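PDB 6UUK: muramoyltetrapeptide carboxypeptidase from Oxalobacter formigenes OXCC13, which probably acts as a serine-type LD-carboxypeptidase of the S66 family, trimming the terminal D-alanine from muramoyl tetrapeptides during peptidoglycan turnover. Local coordinates for residues T129-A139 / D153-H164; W204-V212 / R301-L312. One frame throughout, in Å; residues are numbered along the deposited sequence.

Contact 1: residues T129-A139 / D153-H164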
loop_
_atom_site.group_PDB
_atom_site.type_symbol
_atom_site.label_atom_id
_atom_site.label_comp_id
_atom_site.label_asym_id
_atom_site.label_seq_id
_atom_site.Cartn_x
_atom_site.Cartn_y
_atom_site.Cartn_z
ATOM N N THR B 129 -5.987 -14.386 -0.226
ATOM C CA THR B 129 -6.736 -14.109 0.994
ATOM C C THR B 129 -7.712 -12.955 0.785
ATOM O O THR B 129 -8.888 -13.054 1.137
ATOM C CB THR B 129 -5.796 -13.772 2.167
ATOM O OG1 THR B 129 -4.897 -14.865 2.392
ATOM C CG2 THR B 129 -6.595 -13.513 3.431
ATOM N N THR B 130 -7.212 -11.859 0.209
ATOM C CA THR B 130 -8.067 -10.711 -0.071
ATOM C C THR B 130 -9.132 -11.046 -1.109
ATOM O O THR B 130 -10.264 -10.554 -1.019
ATOM C CB THR B 130 -7.214 -9.527 -0.539
ATOM O OG1 THR B 130 -6.340 -9.118 0.521
ATOM C CG2 THR B 130 -8.088 -8.348 -0.946
ATOM N N ARG B 131 -8.799 -11.901 -2.079
ATOM C CA ARG B 131 -9.731 -12.248 -3.147
ATOM C C ARG B 131 -10.968 -12.988 -2.654
ATOM O O ARG B 131 -11.896 -13.193 -3.445
ATOM C CB ARG B 131 -9.034 -13.107 -4.201
ATOM C CG ARG B 131 -8.328 -12.331 -5.296
ATOM C CD ARG B 131 -8.005 -13.250 -6.464
ATOM N NE ARG B 131 -7.578 -12.516 -7.651
ATOM C CZ ARG B 131 -7.490 -13.052 -8.864
ATOM N NH1 ARG B 131 -7.093 -12.313 -9.891
ATOM N NH2 ARG B 131 -7.806 -14.325 -9.052
ATOM N N LEU B 132 -11.012 -13.397 -1.385
ATOM C CA LEU B 132 -12.112 -14.230 -0.916
ATOM C C LEU B 132 -12.581 -13.834 0.479
ATOM O O LEU B 132 -13.107 -14.672 1.218
ATOM C CB LEU B 132 -11.716 -15.709 -0.941
ATOM C CG LEU B 132 -10.281 -16.071 -0.545
ATOM C CD1 LEU B 132 -10.094 -16.084 0.966
ATOM C CD2 LEU B 132 -9.884 -17.409 -1.146
ATOM N N LEU B 133 -12.412 -12.564 0.857
ATOM C CA LEU B 133 -12.893 -12.118 2.161
ATOM C C LEU B 133 -14.410 -12.213 2.263
ATOM O O LEU B 133 -14.943 -12.479 3.346
ATOM C CB LEU B 133 -12.433 -10.686 2.433
ATOM C CG LEU B 133 -10.952 -10.495 2.767
ATOM C CD1 LEU B 133 -10.628 -9.019 2.920
ATOM C CD2 LEU B 133 -10.588 -11.259 4.030
ATOM N N HIS B 134 -15.119 -12.005 1.152
ATOM C CA HIS B 134 -16.572 -12.106 1.157
ATOM C C HIS B 134 -17.062 -13.539 0.997
ATOM O O HIS B 134 -18.207 -13.831 1.358
ATOM C CB HIS B 134 -17.163 -11.231 0.049
ATOM C CG HIS B 134 -16.830 -9.779 0.187
ATOM N ND1 HIS B 134 -17.493 -8.945 1.062
ATOM C CD2 HIS B 134 -15.907 -9.011 -0.439
ATOM C CE1 HIS B 134 -16.991 -7.726 0.970
ATOM N NE2 HIS B 134 -16.028 -7.738 0.066
ATOM N N ASP B 135 -16.228 -14.435 0.463
ATOM C CA ASP B 135 -16.632 -15.831 0.332
ATOM C C ASP B 135 -16.610 -16.548 1.675
ATOM O O ASP B 135 -17.345 -17.525 1.868
ATOM C CB ASP B 135 -15.726 -16.552 -0.665
ATOM C CG ASP B 135 -15.784 -15.946 -2.052
ATOM O OD1 ASP B 135 -16.845 -15.398 -2.419
ATOM O OD2 ASP B 135 -14.770 -16.021 -2.778
ATOM N N LEU B 136 -15.784 -16.087 2.606
ATOM C CA LEU B 136 -15.660 -16.709 3.914
ATOM C C LEU B 136 -16.718 -16.167 4.870
ATOM O O LEU B 136 -17.322 -15.116 4.642
ATOM C CB LEU B 136 -14.266 -16.469 4.494
ATOM C CG LEU B 136 -13.079 -16.720 3.562
ATOM C CD1 LEU B 136 -11.772 -16.366 4.248
ATOM C CD2 LEU B 136 -13.058 -18.155 3.068
ATOM N N ASP B 137 -16.933 -16.906 5.955
ATOM C CA ASP B 137 -17.855 -16.522 7.020
ATOM C C ASP B 137 -17.036 -16.435 8.306
ATOM O O ASP B 137 -16.874 -17.427 9.020
ATOM C CB ASP B 137 -19.008 -17.521 7.143
ATOM C CG ASP B 137 -20.086 -17.056 8.104
ATOM O OD1 ASP B 137 -20.004 -15.906 8.586
ATOM O OD2 ASP B 137 -21.017 -17.842 8.378
ATOM N N PHE B 138 -16.516 -15.240 8.594
ATOM C CA PHE B 138 -15.667 -15.064 9.765
ATOM C C PHE B 138 -16.446 -15.171 11.069
ATOM O O PHE B 138 -15.845 -15.444 12.113
ATOM C CB PHE B 138 -14.937 -13.723 9.684
ATOM C CG PHE B 138 -13.955 -13.644 8.550
ATOM C CD1 PHE B 138 -14.332 -13.120 7.324
ATOM C CD2 PHE B 138 -12.659 -14.107 8.705
ATOM C CE1 PHE B 138 -13.431 -13.052 6.277
ATOM C CE2 PHE B 138 -11.753 -14.042 7.661
ATOM C CZ PHE B 138 -12.140 -13.513 6.446
ATOM N N ALA B 139 -17.765 -14.960 11.036
ATOM C CA ALA B 139 -18.579 -15.266 12.206
ATOM C C ALA B 139 -18.629 -16.767 12.459
ATOM O O ALA B 139 -18.677 -17.200 13.616
ATOM C CB ALA B 139 -19.989 -14.704 12.030
ATOM N N ASP B 153 0.854 -12.429 3.651
ATOM C CA ASP B 153 -0.487 -12.129 3.162
ATOM C C ASP B 153 -1.570 -12.637 4.104
ATOM O O ASP B 153 -2.697 -12.131 4.067
ATOM C CB ASP B 153 -0.673 -12.726 1.766
ATOM C CG ASP B 153 -2.040 -12.434 1.180
ATOM O OD1 ASP B 153 -2.337 -11.251 0.914
ATOM O OD2 ASP B 153 -2.814 -13.392 0.979
ATOM N N PHE B 154 -1.254 -13.615 4.955
ATOM C CA PHE B 154 -2.233 -14.151 5.892
ATOM C C PHE B 154 -2.602 -13.162 6.991
ATOM O O PHE B 154 -3.526 -13.439 7.763
ATOM C CB PHE B 154 -1.707 -15.448 6.509
ATOM C CG PHE B 154 -2.782 -16.344 7.051
ATOM C CD1 PHE B 154 -3.656 -16.992 6.194
ATOM C CD2 PHE B 154 -2.913 -16.548 8.414
ATOM C CE1 PHE B 154 -4.647 -17.820 6.686
ATOM C CE2 PHE B 154 -3.901 -17.376 8.913
ATOM C CZ PHE B 154 -4.767 -18.014 8.048
ATOM N N THR B 155 -1.903 -12.027 7.085
ATOM C CA THR B 155 -2.315 -10.977 8.011
ATOM C C THR B 155 -3.706 -10.459 7.669
ATOM O O THR B 155 -4.472 -10.089 8.567
ATOM C CB THR B 155 -1.297 -9.834 7.996
ATOM O OG1 THR B 155 0.004 -10.344 8.313
ATOM C CG2 THR B 155 -1.670 -8.760 9.012
ATOM N N VAL B 156 -4.052 -10.436 6.379
ATOM C CA VAL B 156 -5.395 -10.043 5.962
ATOM C C VAL B 156 -6.436 -10.972 6.573
ATOM O O VAL B 156 -7.492 -10.527 7.040
ATOM C CB VAL B 156 -5.484 -10.020 4.424
ATOM C CG1 VAL B 156 -6.918 -9.813 3.965
ATOM C CG2 VAL B 156 -4.575 -8.939 3.855
ATOM N N PHE B 157 -6.151 -12.276 6.590
ATOM C CA PHE B 157 -7.082 -13.232 7.179
ATOM C C PHE B 157 -7.214 -13.035 8.683
ATOM O O PHE B 157 -8.297 -13.241 9.241
ATOM C CB PHE B 157 -6.626 -14.658 6.868
ATOM C CG PHE B 157 -7.618 -15.718 7.259
ATOM C CD1 PHE B 157 -7.604 -16.268 8.531
ATOM C CD2 PHE B 157 -8.557 -16.174 6.350
ATOM C CE1 PHE B 157 -8.512 -17.245 8.889
ATOM C CE2 PHE B 157 -9.467 -17.151 6.705
ATOM C CZ PHE B 157 -9.444 -17.686 7.976
ATOM N N GLU B 158 -6.132 -12.632 9.349
ATOM C CA GLU B 158 -6.142 -12.518 10.801
ATOM C C GLU B 158 -6.778 -11.225 11.294
ATOM O O GLU B 158 -7.187 -11.160 12.458
ATOM C CB GLU B 158 -4.716 -12.633 11.343
ATOM C CG GLU B 158 -4.056 -13.968 11.047
ATOM C CD GLU B 158 -2.742 -14.147 11.779
ATOM O OE1 GLU B 158 -2.351 -13.234 12.538
ATOM O OE2 GLU B 158 -2.101 -15.203 11.597
HETATM N N MSE B 159 -6.871 -10.202 10.449
HETATM C CA MSE B 159 -7.503 -8.950 10.848
HETATM C C MSE B 159 -9.021 -9.082 10.838
HETATM O O MSE B 159 -9.706 -8.549 11.711
HETATM C CB MSE B 159 -7.066 -7.804 9.932
HETATM C CG MSE B 159 -5.593 -7.436 10.043
HETATM SE SE MSE B 159 -5.043 -6.981 11.859
HETATM C CE MSE B 159 -4.250 -8.685 12.382
ATOM N N ALA B 160 -9.545 -9.800 9.841
ATOM C CA ALA B 160 -10.983 -10.038 9.785
ATOM C C ALA B 160 -11.443 -10.944 10.919
ATOM O O ALA B 160 -12.556 -10.775 11.430
ATOM C CB ALA B 160 -11.367 -10.634 8.432
ATOM N N LEU B 161 -10.611 -11.909 11.319
ATOM C CA LEU B 161 -10.921 -12.704 12.502
ATOM C C LEU B 161 -10.943 -11.836 13.753
ATOM O O LEU B 161 -11.832 -11.974 14.602
ATOM C CB LEU B 161 -9.909 -13.838 12.662
ATOM C CG LEU B 161 -10.108 -15.087 11.806
ATOM C CD1 LEU B 161 -9.068 -16.136 12.167
ATOM C CD2 LEU B 161 -11.512 -15.636 11.987
ATOM N N LEU B 162 -9.969 -10.933 13.884
ATOM C CA LEU B 162 -9.957 -10.021 15.021
ATOM C C LEU B 162 -11.095 -9.013 14.938
ATOM O O LEU B 162 -11.568 -8.527 15.970
ATOM C CB LEU B 162 -8.610 -9.303 15.101
ATOM C CG LEU B 162 -8.375 -8.452 16.348
ATOM C CD1 LEU B 162 -8.492 -9.303 17.604
ATOM C CD2 LEU B 162 -7.021 -7.780 16.276
ATOM N N LYS B 163 -11.547 -8.690 13.723
ATOM C CA LYS B 163 -12.706 -7.818 13.574
ATOM C C LYS B 163 -13.962 -8.465 14.144
ATOM O O LYS B 163 -14.873 -7.763 14.599
ATOM C CB LYS B 163 -12.906 -7.464 12.100
ATOM C CG LYS B 163 -13.986 -6.426 11.843
ATOM C CD LYS B 163 -13.663 -5.113 12.539
ATOM C CE LYS B 163 -14.755 -4.082 12.310
ATOM N NZ LYS B 163 -14.455 -2.797 13.000
ATOM N N HIS B 164 -14.025 -9.795 14.137
ATOM C CA HIS B 164 -15.144 -10.534 14.702
ATOM C C HIS B 164 -14.858 -11.057 16.103
ATOM O O HIS B 164 -15.726 -11.702 16.699
ATOM C CB HIS B 164 -15.529 -11.697 13.780
ATOM C CG HIS B 164 -16.050 -11.264 12.445
ATOM N ND1 HIS B 164 -15.287 -10.557 11.540
ATOM C CD2 HIS B 164 -17.259 -11.439 11.861
ATOM C CE1 HIS B 164 -16.005 -10.314 10.457
ATOM N NE2 HIS B 164 -17.205 -10.839 10.626
#
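The Phe138 ring lies flat on the methyl of Ala160. Ala160 CB sits 3.5 Å from the centroid of the Phe138 ring, 12° off its normal, a CH-pi contact over the centre of one face. Leu161 CD2 meets the same ring at its edge, in plane. Phe157 turns obliquely to it, the two ring planes 56° apart, with Phe138 CE2 over one face of Phe157. The Phe157 side chain runs out with CG anti to the backbone N (chi1 -172°), which brings its edge to Leu136 CD1, 3.5 Å from Phe157 CE2. At the far end of helix 155-163, Phe138 CB stands over the centre of the His164 ring. That ring is fixed by a bond from His164 ND1 to Ala160 O (2.7 Å). With an alanine here instead of Phe138, Ala160 CB and Leu161 CD2 would probably lose their aromatic partner, and a gap is likely to open beside Phe157.

Toward Asp153 the partners are mostly smaller side chains. Thr129 CG2 packs 3.6 Å from Phe157 CB. Val156 CG1 touches Thr130 OG1 and both methyls of Leu133. Thr129 OG1 donates to Asp153 OD2 (2.9 Å), approaching from above the carboxylate plane. Asp153 follows Ser152, the predicted nucleophile. The contact is therefore mainly apolar, with its one cross-segment hydrogen bond holding the buried Asp153 carboxylate beside the probable active site.

Contact 2: residues W204-V212 / R301-L312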
loop_
_atom_site.group_PDB
_atom_site.type_symbol
_atom_site.label_atom_id
_atom_site.label_comp_id
_atom_site.label_asym_id
_atom_site.label_seq_id
_atom_site.Cartn_x
_atom_site.Cartn_y
_atom_site.Cartn_z
ATOM N N TRP B 204 14.292 -9.395 24.109
ATOM C CA TRP B 204 15.305 -9.113 23.105
ATOM C C TRP B 204 16.098 -7.885 23.527
ATOM O O TRP B 204 15.737 -7.179 24.472
ATOM C CB TRP B 204 14.683 -8.914 21.718
ATOM C CG TRP B 204 13.799 -7.707 21.605
ATOM C CD1 TRP B 204 14.190 -6.425 21.345
ATOM C CD2 TRP B 204 12.372 -7.672 21.731
ATOM N NE1 TRP B 204 13.097 -5.595 21.307
ATOM C CE2 TRP B 204 11.969 -6.336 21.541
ATOM C CE3 TRP B 204 11.397 -8.640 21.991
ATOM C CZ2 TRP B 204 10.633 -5.943 21.600
ATOM C CZ3 TRP B 204 10.071 -8.248 22.050
ATOM C CH2 TRP B 204 9.702 -6.911 21.856
ATOM N N VAL B 205 17.190 -7.638 22.809
ATOM C CA VAL B 205 18.082 -6.516 23.075
ATOM C C VAL B 205 17.978 -5.542 21.912
ATOM O O VAL B 205 18.204 -5.918 20.754
ATOM C CB VAL B 205 19.532 -6.981 23.279
ATOM N N SER B 206 17.636 -4.293 22.217
ATOM C CA SER B 206 17.541 -3.247 21.207
ATOM C C SER B 206 17.845 -1.911 21.867
ATOM O O SER B 206 17.252 -1.578 22.898
ATOM C CB SER B 206 16.155 -3.224 20.555
ATOM O OG SER B 206 16.065 -2.195 19.585
ATOM N N LYS B 207 18.759 -1.155 21.271
ATOM C CA LYS B 207 19.249 0.081 21.860
ATOM C C LYS B 207 18.384 1.270 21.442
ATOM O O LYS B 207 17.573 1.193 20.517
ATOM C CB LYS B 207 20.704 0.316 21.456
ATOM C CG LYS B 207 21.628 -0.853 21.761
ATOM C CD LYS B 207 22.972 -0.689 21.068
ATOM C CE LYS B 207 23.671 0.587 21.505
ATOM N NZ LYS B 207 23.963 0.588 22.963
ATOM N N ASP B 208 18.570 2.381 22.159
ATOM C CA ASP B 208 17.938 3.664 21.839
ATOM C C ASP B 208 16.413 3.582 21.866
ATOM O O ASP B 208 15.730 4.323 21.155
ATOM C CB ASP B 208 18.420 4.194 20.484
ATOM C CG ASP B 208 19.929 4.300 20.404
ATOM O OD1 ASP B 208 20.568 4.520 21.454
ATOM O OD2 ASP B 208 20.479 4.160 19.291
ATOM N N ASN B 209 15.868 2.687 22.686
ATOM C CA ASN B 209 14.419 2.621 22.772
ATOM C C ASN B 209 13.925 3.273 24.059
ATOM O O ASN B 209 14.589 3.196 25.097
ATOM C CB ASN B 209 13.935 1.168 22.719
ATOM C CG ASN B 209 13.850 0.639 21.301
ATOM O OD1 ASN B 209 13.384 1.328 20.395
ATOM N ND2 ASN B 209 14.305 -0.591 21.101
ATOM N N PRO B 210 12.768 3.930 24.013
ATOM C CA PRO B 210 12.238 4.574 25.217
ATOM C C PRO B 210 11.818 3.551 26.262
ATOM O O PRO B 210 11.544 2.388 25.964
ATOM C CB PRO B 210 11.030 5.361 24.698
ATOM C CG PRO B 210 10.613 4.630 23.467
ATOM C CD PRO B 210 11.885 4.122 22.849
ATOM N N ASP B 211 11.771 4.010 27.510
ATOM C CA ASP B 211 11.368 3.170 28.636
ATOM C C ASP B 211 9.852 3.235 28.758
ATOM O O ASP B 211 9.296 4.227 29.239
ATOM C CB ASP B 211 12.057 3.617 29.920
ATOM C CG ASP B 211 13.548 3.349 29.903
ATOM O OD1 ASP B 211 14.042 2.803 28.895
ATOM O OD2 ASP B 211 14.225 3.680 30.899
ATOM N N VAL B 212 9.179 2.175 28.322
ATOM C CA VAL B 212 7.727 2.111 28.342
ATOM C C VAL B 212 7.290 1.014 29.309
ATOM O O VAL B 212 8.082 0.173 29.736
ATOM C CB VAL B 212 7.139 1.875 26.936
ATOM C CG1 VAL B 212 7.827 2.767 25.917
ATOM C CG2 VAL B 212 7.257 0.410 26.543
ATOM N N ARG B 301 9.356 8.878 15.403
ATOM C CA ARG B 301 9.136 9.150 16.819
ATOM C C ARG B 301 8.848 10.624 17.074
ATOM O O ARG B 301 8.142 10.958 18.031
ATOM C CB ARG B 301 10.345 8.687 17.631
ATOM C CG ARG B 301 10.487 7.174 17.700
ATOM C CD ARG B 301 11.839 6.758 18.250
ATOM N NE ARG B 301 11.914 5.315 18.463
ATOM C CZ ARG B 301 13.032 4.659 18.753
ATOM N NH1 ARG B 301 14.180 5.312 18.856
ATOM N NH2 ARG B 301 13.004 3.345 18.932
ATOM N N SER B 302 9.380 11.517 16.234
ATOM C CA SER B 302 9.051 12.932 16.366
ATOM C C SER B 302 7.634 13.221 15.891
ATOM O O SER B 302 6.965 14.103 16.440
ATOM C CB SER B 302 10.057 13.782 15.590
ATOM O OG SER B 302 11.368 13.621 16.104
ATOM N N ARG B 303 7.159 12.488 14.882
ATOM C CA ARG B 303 5.804 12.689 14.380
ATOM C C ARG B 303 4.773 12.002 15.268
ATOM O O ARG B 303 3.770 12.613 15.653
ATOM C CB ARG B 303 5.698 12.177 12.941
ATOM C CG ARG B 303 4.274 11.880 12.483
ATOM C CD ARG B 303 3.430 13.143 12.386
ATOM N NE ARG B 303 3.732 13.917 11.186
ATOM C CZ ARG B 303 3.065 13.805 10.041
ATOM N NH1 ARG B 303 2.057 12.950 9.941
ATOM N NH2 ARG B 303 3.405 14.549 8.997
ATOM N N LEU B 304 5.002 10.734 15.601
ATOM C CA LEU B 304 4.019 9.974 16.360
ATOM C C LEU B 304 3.932 10.469 17.799
ATOM O O LEU B 304 4.899 10.986 18.366
ATOM C CB LEU B 304 4.363 8.486 16.346
ATOM C CG LEU B 304 4.330 7.777 14.992
ATOM C CD1 LEU B 304 4.390 6.269 15.184
ATOM C CD2 LEU B 304 3.095 8.177 14.200
ATOM N N SER B 305 2.749 10.303 18.388
ATOM C CA SER B 305 2.512 10.640 19.784
ATOM C C SER B 305 2.644 9.442 20.714
ATOM O O SER B 305 2.637 9.624 21.936
ATOM C CB SER B 305 1.120 11.262 19.948
ATOM O OG SER B 305 0.109 10.375 19.497
ATOM N N ILE B 306 2.762 8.235 20.171
ATOM C CA ILE B 306 2.900 7.024 20.975
ATOM C C ILE B 306 4.358 6.583 20.943
ATOM O O ILE B 306 5.078 6.901 19.985
ATOM C CB ILE B 306 1.967 5.911 20.472
ATOM C CG1 ILE B 306 2.390 5.444 19.078
ATOM C CG2 ILE B 306 0.526 6.396 20.457
ATOM C CD1 ILE B 306 1.613 4.248 18.573
ATOM N N PRO B 307 4.842 5.867 21.958
ATOM C CA PRO B 307 6.232 5.398 21.921
ATOM C C PRO B 307 6.418 4.290 20.897
ATOM O O PRO B 307 5.554 3.428 20.720
ATOM C CB PRO B 307 6.470 4.889 23.347
ATOM C CG PRO B 307 5.111 4.520 23.841
ATOM C CD PRO B 307 4.174 5.519 23.224
ATOM N N VAL B 308 7.562 4.323 20.220
ATOM C CA VAL B 308 7.914 3.339 19.201
ATOM C C VAL B 308 9.060 2.493 19.738
ATOM O O VAL B 308 10.136 3.018 20.050
ATOM C CB VAL B 308 8.295 4.010 17.873
ATOM C CG1 VAL B 308 8.656 2.959 16.835
ATOM C CG2 VAL B 308 7.156 4.887 17.378
ATOM N N VAL B 309 8.830 1.187 19.843
ATOM C CA VAL B 309 9.807 0.242 20.369
ATOM C C VAL B 309 10.258 -0.665 19.233
ATOM O O VAL B 309 9.425 -1.202 18.492
ATOM C CB VAL B 309 9.225 -0.578 21.534
ATOM C CG1 VAL B 309 10.228 -1.615 22.012
ATOM C CG2 VAL B 309 8.816 0.341 22.674
ATOM N N THR B 310 11.568 -0.832 19.093
ATOM C CA THR B 310 12.151 -1.645 18.036
ATOM C C THR B 310 12.815 -2.884 18.625
ATOM O O THR B 310 12.979 -3.018 19.841
ATOM C CB THR B 310 13.172 -0.838 17.225
ATOM O OG1 THR B 310 14.328 -0.577 18.032
ATOM C CG2 THR B 310 12.567 0.483 16.778
ATOM N N GLY B 311 13.195 -3.800 17.736
ATOM C CA GLY B 311 13.907 -5.000 18.120
ATOM C C GLY B 311 13.072 -6.260 18.197
ATOM O O GLY B 311 13.617 -7.317 18.536
ATOM N N LEU B 312 11.780 -6.185 17.899
ATOM C CA LEU B 312 10.914 -7.356 17.951
ATOM C C LEU B 312 11.423 -8.427 16.993
ATOM O O LEU B 312 11.523 -8.168 15.783
ATOM C CB LEU B 312 9.480 -6.973 17.597
ATOM C CG LEU B 312 8.440 -8.097 17.584
ATOM C CD1 LEU B 312 8.215 -8.651 18.983
ATOM C CD2 LEU B 312 7.132 -7.612 16.981
#
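Trp204 NE1 donates to Thr310 O at 3.0 Å, with an N-H...O angle of 150°. The oxygen sits somewhat out of the indole plane. The hydroxyls of Ser206 and Thr310 share a hydrogen bond, OG to OG1 2.8 Å. Thr310 OG1 lies between its own backbone N and carbonyl carbon (chi1 70°), and from there it faces both Ser206 and Asn209. Thr310 N donates to Asn209 OD1 (3.1 Å) from above the plane of the amide carbonyl.

Arg301 reaches in from the end of helix 293-303, its chain extended from CG to NE. Its NH1 makes a weak bond to Asp208 O (2.9 Å). NE and NH2 both bond weakly to Val308 O. The Asn209 amide and the guanidinium are turned 73° apart, and Asn209 OD1 lies at the guanidinium edge.

Strands 200-205 and 308-310 are the outermost two of the seven-stranded mixed sheet within the chain. Here side chains of one edge and of the loop after it reach the other edge. Side chains from both segments also pack on Ile338 of strand 337-343. The sheet belongs to the C-terminal part of the S66 fold.

Gly311 O lies over one face of the indole of Trp204, 3.0 Å from the ring plane and toward the rim. A CB at Gly311 would probably collide with Ser206 CB and Trp204 NE1, and its phi is positive, which suits glycine. Next along, Leu312 CA lies over the six-membered ring of Trp204. Leu312 CD1 touches Trp204 CZ3 at 3.6 Å. At the opposite end, Pro210 CD lies over one face of the Arg301 guanidinium, toward its rim, and Val212 CG1 rests 3.6 Å from Pro307 CB.

Overall arrangement
Contact 1 closes before contact 2 opens along the chain. Their centres are 30 Å apart, on opposite sides of the chain's centre, and their nearest atoms stay about 12 Å apart. Contact 1 lies in the N-terminal domain, where helix 155-163 follows strand 147-150 of the six-stranded mixed sheet. Contact 2 lies where the edge strands 200-205 and 308-310 of the separate seven-stranded sheet come near each other. The predicted catalytic residues are divided between these regions: Ser152 directly precedes 153-164, whereas Glu246 lies near Leu312 and His316 follows 301-312. Both domains thus probably contribute to one active site.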